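Local coordinates for protein ComZ (Thermus thermophilus, PDB 6QVI) that probably acts as a DNA receptor at the pilus tip during natural competence, built from a pseudopilin-like domain and a beta-solenoid domain, at residues 137-142 against 492-497; 154-159 against 178-183; 133-138 against 159-164; 445-450 against 465-470. All blocks are in the same frame, centred on the assembly; numbering follows the deposited sequence.

Contact 1 (137-142 against 492-497)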
loop_
_atom_site.group_PDB
_atom_site.type_symbol
_atom_site.label_atom_id
_atom_site.label_comp_id
_atom_site.label_asym_id
_atom_site.label_seq_id
_atom_site.Cartn_x
_atom_site.Cartn_y
_atom_site.Cartn_z
ATOM N N GLN A 137 -5.142 -2.071 0.496
ATOM C CA GLN A 137 -6.144 -3.104 0.698
ATOM C C GLN A 137 -5.869 -3.812 2.024
ATOM O O GLN A 137 -4.729 -3.867 2.498
ATOM C CB GLN A 137 -6.146 -4.081 -0.499
ATOM C CG GLN A 137 -4.803 -4.806 -0.651
ATOM C CD GLN A 137 -3.749 -4.006 -1.392
ATOM O OE1 GLN A 137 -3.988 -3.519 -2.486
ATOM N NE2 GLN A 137 -2.598 -3.814 -0.765
ATOM N N ALA A 138 -6.918 -4.387 2.609
ATOM C CA ALA A 138 -6.690 -5.140 3.832
ATOM C C ALA A 138 -6.041 -6.464 3.533
ATOM O O ALA A 138 -5.250 -6.960 4.349
ATOM C CB ALA A 138 -7.993 -5.390 4.595
ATOM N N ILE A 139 -6.359 -7.042 2.407
ATOM C CA ILE A 139 -5.820 -8.317 2.076
ATOM C C ILE A 139 -5.406 -8.395 0.665
ATOM O O ILE A 139 -6.200 -8.231 -0.192
ATOM C CB ILE A 139 -6.903 -9.369 2.185
ATOM C CG1 ILE A 139 -7.238 -9.642 3.622
ATOM C CG2 ILE A 139 -6.469 -10.663 1.559
ATOM C CD1 ILE A 139 -8.314 -10.672 3.743
ATOM N N PHE A 140 -4.152 -8.689 0.431
ATOM C CA PHE A 140 -3.680 -8.844 -0.899
ATOM C C PHE A 140 -3.429 -10.305 -1.027
ATOM O O PHE A 140 -2.647 -10.820 -0.314
ATOM C CB PHE A 140 -2.400 -8.093 -1.050
ATOM C CG PHE A 140 -1.866 -8.120 -2.417
ATOM C CD1 PHE A 140 -1.927 -7.030 -3.200
ATOM C CD2 PHE A 140 -1.313 -9.244 -2.907
ATOM C CE1 PHE A 140 -1.435 -7.044 -4.460
ATOM C CE2 PHE A 140 -0.813 -9.278 -4.164
ATOM C CZ PHE A 140 -0.875 -8.172 -4.948
ATOM N N ALA A 141 -4.100 -10.982 -1.930
ATOM C CA ALA A 141 -3.926 -12.404 -2.063
ATOM C C ALA A 141 -3.143 -12.795 -3.258
ATOM O O ALA A 141 -3.218 -12.168 -4.261
ATOM C CB ALA A 141 -5.249 -13.091 -2.096
ATOM N N GLY A 142 -2.433 -13.893 -3.163
ATOM C CA GLY A 142 -1.592 -14.315 -4.239
ATOM C C GLY A 142 -2.065 -15.298 -5.241
ATOM O O GLY A 142 -2.925 -15.029 -6.006
ATOM N N ALA A 492 -13.537 -14.443 10.833
ATOM C CA ALA A 492 -12.442 -13.631 11.327
ATOM C C ALA A 492 -12.489 -12.287 10.613
ATOM O O ALA A 492 -13.198 -12.126 9.621
ATOM C CB ALA A 492 -11.105 -14.323 11.100
ATOM N N GLU A 493 -11.756 -11.298 11.131
ATOM C CA GLU A 493 -11.863 -9.954 10.575
ATOM C C GLU A 493 -10.499 -9.296 10.397
ATOM O O GLU A 493 -9.597 -9.460 11.218
ATOM C CB GLU A 493 -12.822 -9.092 11.434
ATOM C CG GLU A 493 -12.612 -7.574 11.307
ATOM C CD GLU A 493 -13.681 -6.737 12.005
ATOM O OE1 GLU A 493 -14.671 -7.290 12.530
ATOM O OE2 GLU A 493 -13.561 -5.499 11.956
ATOM N N VAL A 494 -10.355 -8.529 9.321
ATOM C CA VAL A 494 -9.136 -7.789 9.053
ATOM C C VAL A 494 -9.516 -6.332 8.876
ATOM O O VAL A 494 -10.428 -6.010 8.107
ATOM C CB VAL A 494 -8.369 -8.291 7.810
ATOM C CG1 VAL A 494 -7.028 -7.537 7.681
ATOM C CG2 VAL A 494 -8.148 -9.815 7.832
ATOM N N VAL A 495 -8.795 -5.448 9.547
ATOM C CA VAL A 495 -9.120 -4.040 9.511
ATOM C C VAL A 495 -7.946 -3.314 8.892
ATOM O O VAL A 495 -6.854 -3.264 9.472
ATOM C CB VAL A 495 -9.439 -3.508 10.907
ATOM C CG1 VAL A 495 -9.707 -2.010 10.872
ATOM C CG2 VAL A 495 -10.654 -4.268 11.445
ATOM N N TYR A 496 -8.154 -2.781 7.696
ATOM C CA TYR A 496 -7.058 -2.127 7.019
ATOM C C TYR A 496 -6.813 -0.776 7.662
ATOM O O TYR A 496 -7.709 0.071 7.712
ATOM C CB TYR A 496 -7.338 -2.001 5.532
ATOM C CG TYR A 496 -6.320 -1.127 4.845
ATOM C CD1 TYR A 496 -6.697 -0.255 3.852
ATOM C CD2 TYR A 496 -4.962 -1.245 5.127
ATOM C CE1 TYR A 496 -5.774 0.519 3.212
ATOM C CE2 TYR A 496 -4.021 -0.452 4.485
ATOM C CZ TYR A 496 -4.437 0.422 3.527
ATOM O OH TYR A 496 -3.514 1.216 2.882
ATOM N N ILE A 497 -5.590 -0.560 8.125
ATOM C CA ILE A 497 -5.180 0.718 8.672
ATOM C C ILE A 497 -3.987 1.201 7.859
ATOM O O ILE A 497 -2.893 0.631 7.942
ATOM C CB ILE A 497 -4.818 0.615 10.154
ATOM C CG1 ILE A 497 -6.020 0.180 10.965
ATOM C CG2 ILE A 497 -4.296 1.938 10.678
ATOM C CD1 ILE A 497 -5.764 0.194 12.470
#

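Contact 2 (154-159 against 178-183)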
loop_
_atom_site.group_PDB
_atom_site.type_symbol
_atom_site.label_atom_id
_atom_site.label_comp_id
_atom_site.label_asym_id
_atom_site.label_seq_id
_atom_site.Cartn_x
_atom_site.Cartn_y
_atom_site.Cartn_z
ATOM N N ALA A 154 -15.112 -14.160 6.709
ATOM C CA ALA A 154 -14.282 -12.988 6.846
ATOM C C ALA A 154 -15.156 -11.753 6.798
ATOM O O ALA A 154 -16.150 -11.712 6.060
ATOM C CB ALA A 154 -13.254 -12.924 5.723
ATOM N N THR A 155 -14.720 -10.733 7.489
ATOM C CA THR A 155 -15.331 -9.444 7.425
ATOM C C THR A 155 -14.081 -8.621 7.256
ATOM O O THR A 155 -13.283 -8.548 8.143
ATOM C CB THR A 155 -16.154 -9.073 8.652
ATOM O OG1 THR A 155 -15.627 -7.900 9.257
ATOM C CG2 THR A 155 -16.154 -10.153 9.618
ATOM N N ILE A 156 -13.946 -7.977 6.115
ATOM C CA ILE A 156 -12.730 -7.270 5.720
ATOM C C ILE A 156 -13.077 -5.796 5.615
ATOM O O ILE A 156 -13.838 -5.391 4.720
ATOM C CB ILE A 156 -12.151 -7.770 4.382
ATOM C CG1 ILE A 156 -11.781 -9.247 4.398
ATOM C CG2 ILE A 156 -10.983 -6.906 3.916
ATOM C CD1 ILE A 156 -12.734 -10.085 3.555
ATOM N N ARG A 157 -12.505 -4.975 6.493
ATOM C CA ARG A 157 -12.747 -3.540 6.396
ATOM C C ARG A 157 -11.561 -2.966 5.624
ATOM O O ARG A 157 -10.506 -2.640 6.182
ATOM C CB ARG A 157 -12.953 -2.955 7.787
ATOM C CG ARG A 157 -13.732 -3.947 8.598
ATOM C CD ARG A 157 -14.431 -3.382 9.783
ATOM N NE ARG A 157 -15.584 -2.653 9.310
ATOM C CZ ARG A 157 -16.743 -2.640 9.944
ATOM N NH1 ARG A 157 -16.876 -3.325 11.072
ATOM N NH2 ARG A 157 -17.765 -1.953 9.450
ATOM N N GLY A 158 -11.743 -2.865 4.307
ATOM C CA GLY A 158 -10.694 -2.445 3.403
ATOM C C GLY A 158 -10.736 -3.219 2.098
ATOM O O GLY A 158 -11.608 -4.074 1.897
ATOM N N GLY A 159 -9.813 -2.949 1.176
ATOM C CA GLY A 159 -9.870 -3.618 -0.100
ATOM C C GLY A 159 -9.349 -5.023 -0.013
ATOM O O GLY A 159 -8.702 -5.401 0.966
ATOM N N GLY A 178 -22.645 -15.650 0.935
ATOM C CA GLY A 178 -22.669 -15.478 2.366
ATOM C C GLY A 178 -21.254 -15.387 2.901
ATOM O O GLY A 178 -20.293 -15.194 2.157
ATOM N N ASN A 179 -21.130 -15.522 4.219
ATOM C CA ASN A 179 -19.863 -15.784 4.918
ATOM C C ASN A 179 -18.733 -14.813 4.517
ATOM O O ASN A 179 -17.553 -15.123 4.702
ATOM C CB ASN A 179 -19.414 -17.245 4.708
ATOM C CG ASN A 179 -19.474 -17.689 3.230
ATOM O OD1 ASN A 179 -20.496 -18.206 2.750
ATOM N ND2 ASN A 179 -18.357 -17.514 2.519
ATOM N N PHE A 180 -19.061 -13.634 3.989
ATOM C CA PHE A 180 -18.051 -12.716 3.466
ATOM C C PHE A 180 -18.649 -11.315 3.419
ATOM O O PHE A 180 -19.698 -11.104 2.802
ATOM C CB PHE A 180 -17.619 -13.181 2.069
ATOM C CG PHE A 180 -16.563 -12.338 1.413
ATOM C CD1 PHE A 180 -16.848 -11.101 0.853
ATOM C CD2 PHE A 180 -15.270 -12.822 1.303
ATOM C CE1 PHE A 180 -15.835 -10.350 0.221
ATOM C CE2 PHE A 180 -14.280 -12.093 0.686
ATOM C CZ PHE A 180 -14.568 -10.849 0.134
ATOM N N ALA A 181 -17.960 -10.362 4.040
ATOM C CA ALA A 181 -18.398 -8.978 4.046
ATOM C C ALA A 181 -17.163 -8.125 3.892
ATOM O O ALA A 181 -16.155 -8.349 4.580
ATOM C CB ALA A 181 -19.143 -8.597 5.338
ATOM N N LEU A 182 -17.284 -7.096 3.050
ATOM C CA LEU A 182 -16.180 -6.205 2.720
ATOM C C LEU A 182 -16.722 -4.795 2.850
ATOM O O LEU A 182 -17.629 -4.401 2.113
ATOM C CB LEU A 182 -15.658 -6.492 1.313
ATOM C CG LEU A 182 -14.309 -5.955 0.813
ATOM C CD1 LEU A 182 -14.017 -6.557 -0.542
ATOM C CD2 LEU A 182 -14.359 -4.439 0.684
ATOM N N TYR A 183 -16.183 -4.049 3.805
ATOM C CA TYR A 183 -16.679 -2.723 4.120
ATOM C C TYR A 183 -15.623 -1.667 3.841
ATOM O O TYR A 183 -14.421 -1.954 3.767
ATOM C CB TYR A 183 -17.125 -2.670 5.584
ATOM C CG TYR A 183 -18.207 -3.676 5.927
ATOM C CD1 TYR A 183 -19.054 -4.169 4.937
ATOM C CD2 TYR A 183 -18.365 -4.159 7.237
ATOM C CE1 TYR A 183 -20.054 -5.079 5.235
ATOM C CE2 TYR A 183 -19.362 -5.090 7.546
ATOM C CZ TYR A 183 -20.195 -5.545 6.538
ATOM O OH TYR A 183 -21.191 -6.452 6.795
#

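Contact 3 (133-138 against 159-164)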
loop_
_atom_site.group_PDB
_atom_site.type_symbol
_atom_site.label_atom_id
_atom_site.label_comp_id
_atom_site.label_asym_id
_atom_site.label_seq_id
_atom_site.Cartn_x
_atom_site.Cartn_y
_atom_site.Cartn_z
ATOM N N ASP A 133 -0.005 4.983 -7.709
ATOM C CA ASP A 133 -1.196 4.456 -7.050
ATOM C C ASP A 133 -0.821 3.296 -6.116
ATOM O O ASP A 133 -1.088 2.115 -6.370
ATOM C CB ASP A 133 -2.262 4.061 -8.077
ATOM C CG ASP A 133 -3.565 3.582 -7.424
ATOM O OD1 ASP A 133 -3.752 3.844 -6.207
ATOM O OD2 ASP A 133 -4.408 2.966 -8.125
ATOM N N TYR A 134 -0.185 3.681 -5.012
ATOM C CA TYR A 134 0.187 2.717 -3.985
ATOM C C TYR A 134 -1.064 1.981 -3.535
ATOM O O TYR A 134 -1.969 2.575 -2.942
ATOM C CB TYR A 134 0.855 3.451 -2.816
ATOM C CG TYR A 134 2.314 3.853 -3.063
ATOM C CD1 TYR A 134 3.300 2.881 -3.258
ATOM C CD2 TYR A 134 2.691 5.198 -3.188
ATOM C CE1 TYR A 134 4.628 3.229 -3.488
ATOM C CE2 TYR A 134 4.018 5.558 -3.435
ATOM C CZ TYR A 134 4.985 4.565 -3.587
ATOM O OH TYR A 134 6.310 4.879 -3.828
ATOM N N LEU A 135 -1.086 0.670 -3.768
ATOM C CA LEU A 135 -2.270 -0.128 -3.473
ATOM C C LEU A 135 -2.580 -0.126 -1.991
ATOM O O LEU A 135 -1.677 -0.193 -1.137
ATOM C CB LEU A 135 -2.078 -1.555 -3.974
ATOM C CG LEU A 135 -1.937 -1.607 -5.493
ATOM C CD1 LEU A 135 -2.068 -3.023 -6.006
ATOM C CD2 LEU A 135 -3.007 -0.693 -6.133
ATOM N N GLU A 136 -3.873 -0.016 -1.690
ATOM C CA GLU A 136 -4.337 0.070 -0.309
ATOM C C GLU A 136 -5.468 -0.927 -0.114
ATOM O O GLU A 136 -6.606 -0.664 -0.526
ATOM C CB GLU A 136 -4.769 1.482 0.059
ATOM C CG GLU A 136 -3.598 2.436 0.097
ATOM C CD GLU A 136 -3.955 3.758 0.729
ATOM O OE1 GLU A 136 -5.152 3.961 1.038
ATOM O OE2 GLU A 136 -3.033 4.587 0.929
ATOM N N GLN A 137 -5.142 -2.071 0.496
ATOM C CA GLN A 137 -6.144 -3.104 0.698
ATOM C C GLN A 137 -5.869 -3.812 2.024
ATOM O O GLN A 137 -4.729 -3.867 2.498
ATOM C CB GLN A 137 -6.146 -4.081 -0.499
ATOM C CG GLN A 137 -4.803 -4.806 -0.651
ATOM C CD GLN A 137 -3.749 -4.006 -1.392
ATOM O OE1 GLN A 137 -3.988 -3.519 -2.486
ATOM N NE2 GLN A 137 -2.598 -3.814 -0.765
ATOM N N ALA A 138 -6.918 -4.387 2.609
ATOM C CA ALA A 138 -6.690 -5.140 3.832
ATOM C C ALA A 138 -6.041 -6.464 3.533
ATOM O O ALA A 138 -5.250 -6.960 4.349
ATOM C CB ALA A 138 -7.993 -5.390 4.595
ATOM N N GLY A 159 -9.813 -2.949 1.176
ATOM C CA GLY A 159 -9.870 -3.618 -0.100
ATOM C C GLY A 159 -9.349 -5.023 -0.013
ATOM O O GLY A 159 -8.702 -5.401 0.966
ATOM N N VAL A 160 -9.628 -5.798 -1.041
ATOM C CA VAL A 160 -9.070 -7.116 -1.182
ATOM C C VAL A 160 -8.645 -7.258 -2.630
ATOM O O VAL A 160 -9.440 -7.152 -3.499
ATOM C CB VAL A 160 -9.964 -8.290 -0.751
ATOM C CG1 VAL A 160 -11.142 -7.882 0.067
ATOM C CG2 VAL A 160 -10.388 -9.120 -1.915
ATOM N N TYR A 161 -7.364 -7.466 -2.869
ATOM C CA TYR A 161 -6.806 -7.620 -4.190
ATOM C C TYR A 161 -6.395 -9.050 -4.322
ATOM O O TYR A 161 -5.799 -9.582 -3.448
ATOM C CB TYR A 161 -5.575 -6.726 -4.297
ATOM C CG TYR A 161 -4.860 -6.656 -5.634
ATOM C CD1 TYR A 161 -4.279 -7.749 -6.185
ATOM C CD2 TYR A 161 -4.716 -5.467 -6.296
ATOM C CE1 TYR A 161 -3.619 -7.678 -7.377
ATOM C CE2 TYR A 161 -4.048 -5.389 -7.482
ATOM C CZ TYR A 161 -3.507 -6.502 -8.013
ATOM O OH TYR A 161 -2.844 -6.446 -9.186
ATOM N N VAL A 162 -6.751 -9.696 -5.404
ATOM C CA VAL A 162 -6.365 -11.057 -5.594
ATOM C C VAL A 162 -5.707 -11.128 -6.938
ATOM O O VAL A 162 -6.196 -10.549 -7.858
ATOM C CB VAL A 162 -7.590 -11.940 -5.619
ATOM C CG1 VAL A 162 -7.199 -13.358 -5.896
ATOM C CG2 VAL A 162 -8.309 -11.858 -4.311
ATOM N N VAL A 163 -4.590 -11.819 -7.073
ATOM C CA VAL A 163 -3.987 -11.883 -8.385
ATOM C C VAL A 163 -4.531 -12.997 -9.253
ATOM O O VAL A 163 -4.836 -12.761 -10.385
ATOM C CB VAL A 163 -2.453 -11.729 -8.402
ATOM C CG1 VAL A 163 -1.913 -11.322 -7.077
ATOM C CG2 VAL A 163 -1.735 -12.917 -8.955
ATOM N N GLY A 164 -4.703 -14.194 -8.732
ATOM C CA GLY A 164 -5.238 -15.265 -9.536
ATOM C C GLY A 164 -4.211 -16.094 -10.251
ATOM O O GLY A 164 -3.045 -15.916 -10.047
#

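Contact 4 (445-450 against 465-470)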
loop_
_atom_site.group_PDB
_atom_site.type_symbol
_atom_site.label_atom_id
_atom_site.label_comp_id
_atom_site.label_asym_id
_atom_site.label_seq_id
_atom_site.Cartn_x
_atom_site.Cartn_y
_atom_site.Cartn_z
ATOM N N GLY A 445 -3.914 -15.017 18.856
ATOM C CA GLY A 445 -4.211 -13.863 19.697
ATOM C C GLY A 445 -5.402 -13.068 19.197
ATOM O O GLY A 445 -5.724 -13.064 18.007
ATOM N N GLN A 446 -6.102 -12.420 20.127
ATOM C CA GLN A 446 -7.354 -11.820 19.696
ATOM C C GLN A 446 -7.127 -10.540 18.904
ATOM O O GLN A 446 -7.847 -10.271 17.941
ATOM C CB GLN A 446 -8.273 -11.589 20.902
ATOM C CG GLN A 446 -9.155 -12.820 21.118
ATOM C CD GLN A 446 -10.537 -12.560 21.713
ATOM O OE1 GLN A 446 -11.331 -13.499 21.815
ATOM N NE2 GLN A 446 -10.837 -11.309 22.094
ATOM N N HIS A 447 -6.113 -9.757 19.271
ATOM C CA HIS A 447 -5.852 -8.478 18.631
ATOM C C HIS A 447 -4.359 -8.387 18.359
ATOM O O HIS A 447 -3.553 -8.434 19.291
ATOM C CB HIS A 447 -6.351 -7.327 19.508
ATOM C CG HIS A 447 -7.820 -7.409 19.827
ATOM N ND1 HIS A 447 -8.724 -8.072 19.022
ATOM C CD2 HIS A 447 -8.536 -6.932 20.874
ATOM C CE1 HIS A 447 -9.932 -7.988 19.546
ATOM N NE2 HIS A 447 -9.848 -7.299 20.670
ATOM N N VAL A 448 -3.977 -8.283 17.087
ATOM C CA VAL A 448 -2.601 -7.955 16.747
ATOM C C VAL A 448 -2.630 -6.820 15.731
ATOM O O VAL A 448 -3.472 -6.788 14.827
ATOM C CB VAL A 448 -1.835 -9.190 16.234
ATOM C CG1 VAL A 448 -2.652 -9.895 15.255
ATOM C CG2 VAL A 448 -0.529 -8.795 15.598
ATOM N N MET A 449 -1.728 -5.871 15.906
ATOM C CA MET A 449 -1.748 -4.635 15.149
ATOM C C MET A 449 -0.385 -4.531 14.481
ATOM O O MET A 449 0.602 -4.123 15.104
ATOM C CB MET A 449 -2.098 -3.471 16.071
ATOM C CG MET A 449 -1.729 -2.097 15.594
ATOM S SD MET A 449 -2.411 -0.868 16.748
ATOM C CE MET A 449 -4.171 -1.087 16.550
ATOM N N ALA A 450 -0.335 -4.980 13.238
ATOM C CA ALA A 450 0.916 -5.033 12.510
ATOM C C ALA A 450 0.643 -5.255 11.031
ATOM O O ALA A 450 -0.302 -5.968 10.688
ATOM C CB ALA A 450 1.776 -6.169 13.069
ATOM N N VAL A 465 -9.138 -10.339 15.348
ATOM C CA VAL A 465 -9.064 -9.282 14.355
ATOM C C VAL A 465 -7.616 -8.833 14.218
ATOM O O VAL A 465 -6.878 -8.737 15.204
ATOM C CB VAL A 465 -10.046 -8.126 14.697
ATOM C CG1 VAL A 465 -9.747 -7.517 16.029
ATOM C CG2 VAL A 465 -10.039 -7.051 13.619
ATOM N N LEU A 466 -7.199 -8.602 12.979
ATOM C CA LEU A 466 -5.863 -8.113 12.677
ATOM C C LEU A 466 -5.990 -6.729 12.082
ATOM O O LEU A 466 -6.752 -6.526 11.126
ATOM C CB LEU A 466 -5.132 -9.036 11.711
ATOM C CG LEU A 466 -3.829 -8.481 11.180
ATOM C CD1 LEU A 466 -2.851 -8.209 12.327
ATOM C CD2 LEU A 466 -3.310 -9.517 10.292
ATOM N N PHE A 467 -5.300 -5.776 12.686
ATOM C CA PHE A 467 -5.265 -4.414 12.190
ATOM C C PHE A 467 -3.934 -4.166 11.517
ATOM O O PHE A 467 -2.882 -4.496 12.075
ATOM C CB PHE A 467 -5.484 -3.413 13.318
ATOM C CG PHE A 467 -6.645 -3.746 14.206
ATOM C CD1 PHE A 467 -7.837 -3.047 14.103
ATOM C CD2 PHE A 467 -6.536 -4.722 15.181
ATOM C CE1 PHE A 467 -8.912 -3.336 14.937
ATOM C CE2 PHE A 467 -7.610 -5.010 16.026
ATOM C CZ PHE A 467 -8.795 -4.311 15.901
ATOM N N GLY A 468 -3.978 -3.550 10.349
ATOM C CA GLY A 468 -2.786 -3.434 9.544
ATOM C C GLY A 468 -3.141 -3.877 8.140
ATOM O O GLY A 468 -3.842 -3.144 7.442
ATOM N N SER A 469 -2.621 -5.028 7.701
ATOM C CA SER A 469 -2.881 -5.562 6.366
ATOM C C SER A 469 -2.238 -6.935 6.283
ATOM O O SER A 469 -1.226 -7.187 6.945
ATOM C CB SER A 469 -2.307 -4.646 5.265
ATOM O OG SER A 469 -1.005 -4.205 5.635
ATOM N N VAL A 470 -2.775 -7.815 5.441
ATOM C CA VAL A 470 -2.060 -9.058 5.204
ATOM C C VAL A 470 -1.839 -9.151 3.721
ATOM O O VAL A 470 -2.746 -8.863 2.934
ATOM C CB VAL A 470 -2.780 -10.310 5.778
ATOM C CG1 VAL A 470 -3.277 -10.005 7.170
ATOM C CG2 VAL A 470 -3.856 -10.950 4.823
#

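Contact 1 (137-142 against 492-497)
Ala-138 sits at the packed centre of this buried contact. Its CB lies 3.6 Å from Tyr-496 CB and 3.9 Å from Val-494 CG1, two side chains that both leave their strand toward 137-142. In Val-494, CG1 stands anti to the backbone N, which carries it beside Ala-138. Tyr-496 CG is also anti to its backbone N (chi1 171°), so the ring swings along the peptide of Gln-137 and receives Gln-137 O over one face, 3.7 Å above the plane and offset toward the rim. The fit slackens at both ends: the Ile-139 side chain crosses that of Val-494 at about a right angle, its CD1 4.2 Å from Val-494 CG2, while the side chain of Gln-137, a partly exposed residue, starts out away from 492-497. An alanine in place of Tyr-496 would keep the CB contact but would probably leave the Gln-137 carbonyl without its aromatic cover and loosen this end. The contact joins two walls of the beta-solenoid. Strand 139-141 runs between 160-162 and 469-472, and strand 491-496 between 153-157 and 465-467, with Ile-156 and Phe-475 filling in around Ala-138, Ile-139 and Val-494.

Contact 2 (154-159 against 178-183)
Arg-157 and Tyr-183 cross obliquely on one face of a parallel strand pair, their guanidinium and ring planes 59° apart, too steep for a flat stack. Tyr-183 CD2 lies over a face of the guanidinium, nearest NH2 at 3.2 Å, while NE lies in the plane of the ring at its edge. The bend of the arginine at chi3 (75°) brings the group back over the neighbouring strand, and a hydrogen bond from NE to Arg-185 O helps fix it there. Tyr-183 OH is held by Gln-226 OE1. A leucine in place of Arg-157 would lose the NE bond to Arg-185 and would probably leave Tyr-183 less firmly placed. Thr-155 and Ala-181 share this face. On the other, Ile-156 and Phe-180 cross obliquely: Ile-156 CD1 makes an off-centre CH-pi contact, 4.2 Å from the centroid of the Phe-180 ring. Leu-182, its CG anti to the backbone N, sends CD2 toward Gly-158 O. Strands 154-157 and 180-183 run parallel within 8°. Ile-156 is held to the neighbouring strand through both its backbone N and its O: N donates to Ala-181 O at 2.7 Å and O accepts from Tyr-183 N at 2.9 Å. Ala-181 N to Ala-154 O and Gly-158 N to Tyr-183 O extend the ladder. These are stacked rungs of the beta-solenoid: strand 153-157 lies between 180-187 and 491-496, Thr-155 and Arg-157 bonding through their backbones to Ala-492, Val-494 and Tyr-496, while Ile-156 packs on Ala-138.

Contact 3 (133-138 against 159-164)
From its backbone, the Gln-137 side chain sets out toward strand 160-162. CB rests against the carbonyl of Gly-159, 3.2 Å from Gly-159 O, with Val-160 N a little beyond. Gly-159 offers no side chain here; a CB on it would stand close to both Gln-137 CB and Glu-136 O. CG takes the crowded position between the backbone N and the carbonyl carbon (chi1 62°) and comes 4.2 Å from Tyr-161 CB. A bend at chi2 (-83°) then turns the amide, so that CD lies at the edge of the Phe-140 ring, in its plane, and OE1 stands 4.0 Å from Tyr-161 CB. The side chains of Gln-137 and Tyr-161 thus run side by side in the same direction, with amide and ring planes nearly perpendicular. Residues 133-138 form the connection from strand 120-130 of the antiparallel sheet, consistent with the pseudopilin-like domain, into the beta-solenoid, whose strands 139-141 and 160-162 pair in parallel, one coil apart. Where the connection meets that coil, Ala-138 N makes a weak, bent hydrogen bond to Gly-159 O at 2.6 Å. Nearer the domain junction, Leu-135 crosses Tyr-161 obliquely, its CD1 touching the ring at CE2, 3.4 Å away, and at CD2. Tyr-161 CG lies anti to the backbone N; its ring stacks with that of Phe-140, and the side chain also touches Pro-273 and Arg-213. Glu-136 turns away from 159-164, and its OE2 forms a salt bridge with Arg-498 NE.

Contact 4 (445-450 against 465-470)
Strands 447-449 and 465-467 run parallel, 15° apart and 4.9 Å at closest approach of their axes, joined by two nearly straight hydrogen bonds, Val-465 N to Gln-446 O and Phe-467 N to Val-448 O, a more bent one from Ala-450 N to Phe-467 O, and a weak one from Val-448 N to Val-465 O. Gln-446 O is shared, since His-447 ND1 also donates to it, weakly; the same ND1 lies 3.2 Å from Val-465 CG1. On the same face the Phe-467 ring takes Val-465 CG2 over one side, 3.8 Å above its plane, and meets Val-448 O in plane at its edge. Met-449, bent at chi3, brings CE to 4.2 Å from Phe-467 CB. Such stacked parallel strands, each ending at a corner, are the coils of a beta-solenoid: the chain turns at Ala-450 and again at Gly-468. The latter has a backbone conformation (phi 131°) suited to glycine, since a CB would crowd the preceding carbonyl and point at Ala-450 O. Val-448 and Leu-466 occupy the opposite face, side by side and pointing the same way, with Val-448 CG1 3.4 Å from Leu-466 CD1; both also touch Gln-443. Over the His-447 and Phe-467 face lie Val-194, beside His-447, and Tyr-191, which meets the Phe-467 ring edge-to-face.

Contacts 4, 1 and 2 follow one another along a wall of the solenoid. Strand 491-496 of contact 1 lies between 465-467 of contact 4 and 153-157 of contact 2, with probable hydrogen bonds on both sides: Val-495 N to Leu-466 O at 2.8 Å, and Arg-157 N to Val-494 O, also at 2.8 Å. Contacts 2 and 4 are each centred about 9 Å from contact 1 and about 15 Å from each other, without touching. Contact 3 shares Gln-137 and Ala-138 with contact 1 and Gly-159 with contact 2. Ala-138 also ties it to contact 4, its O lying 2.8 Å from Val-470 N, although those two centres are about 17 Å apart.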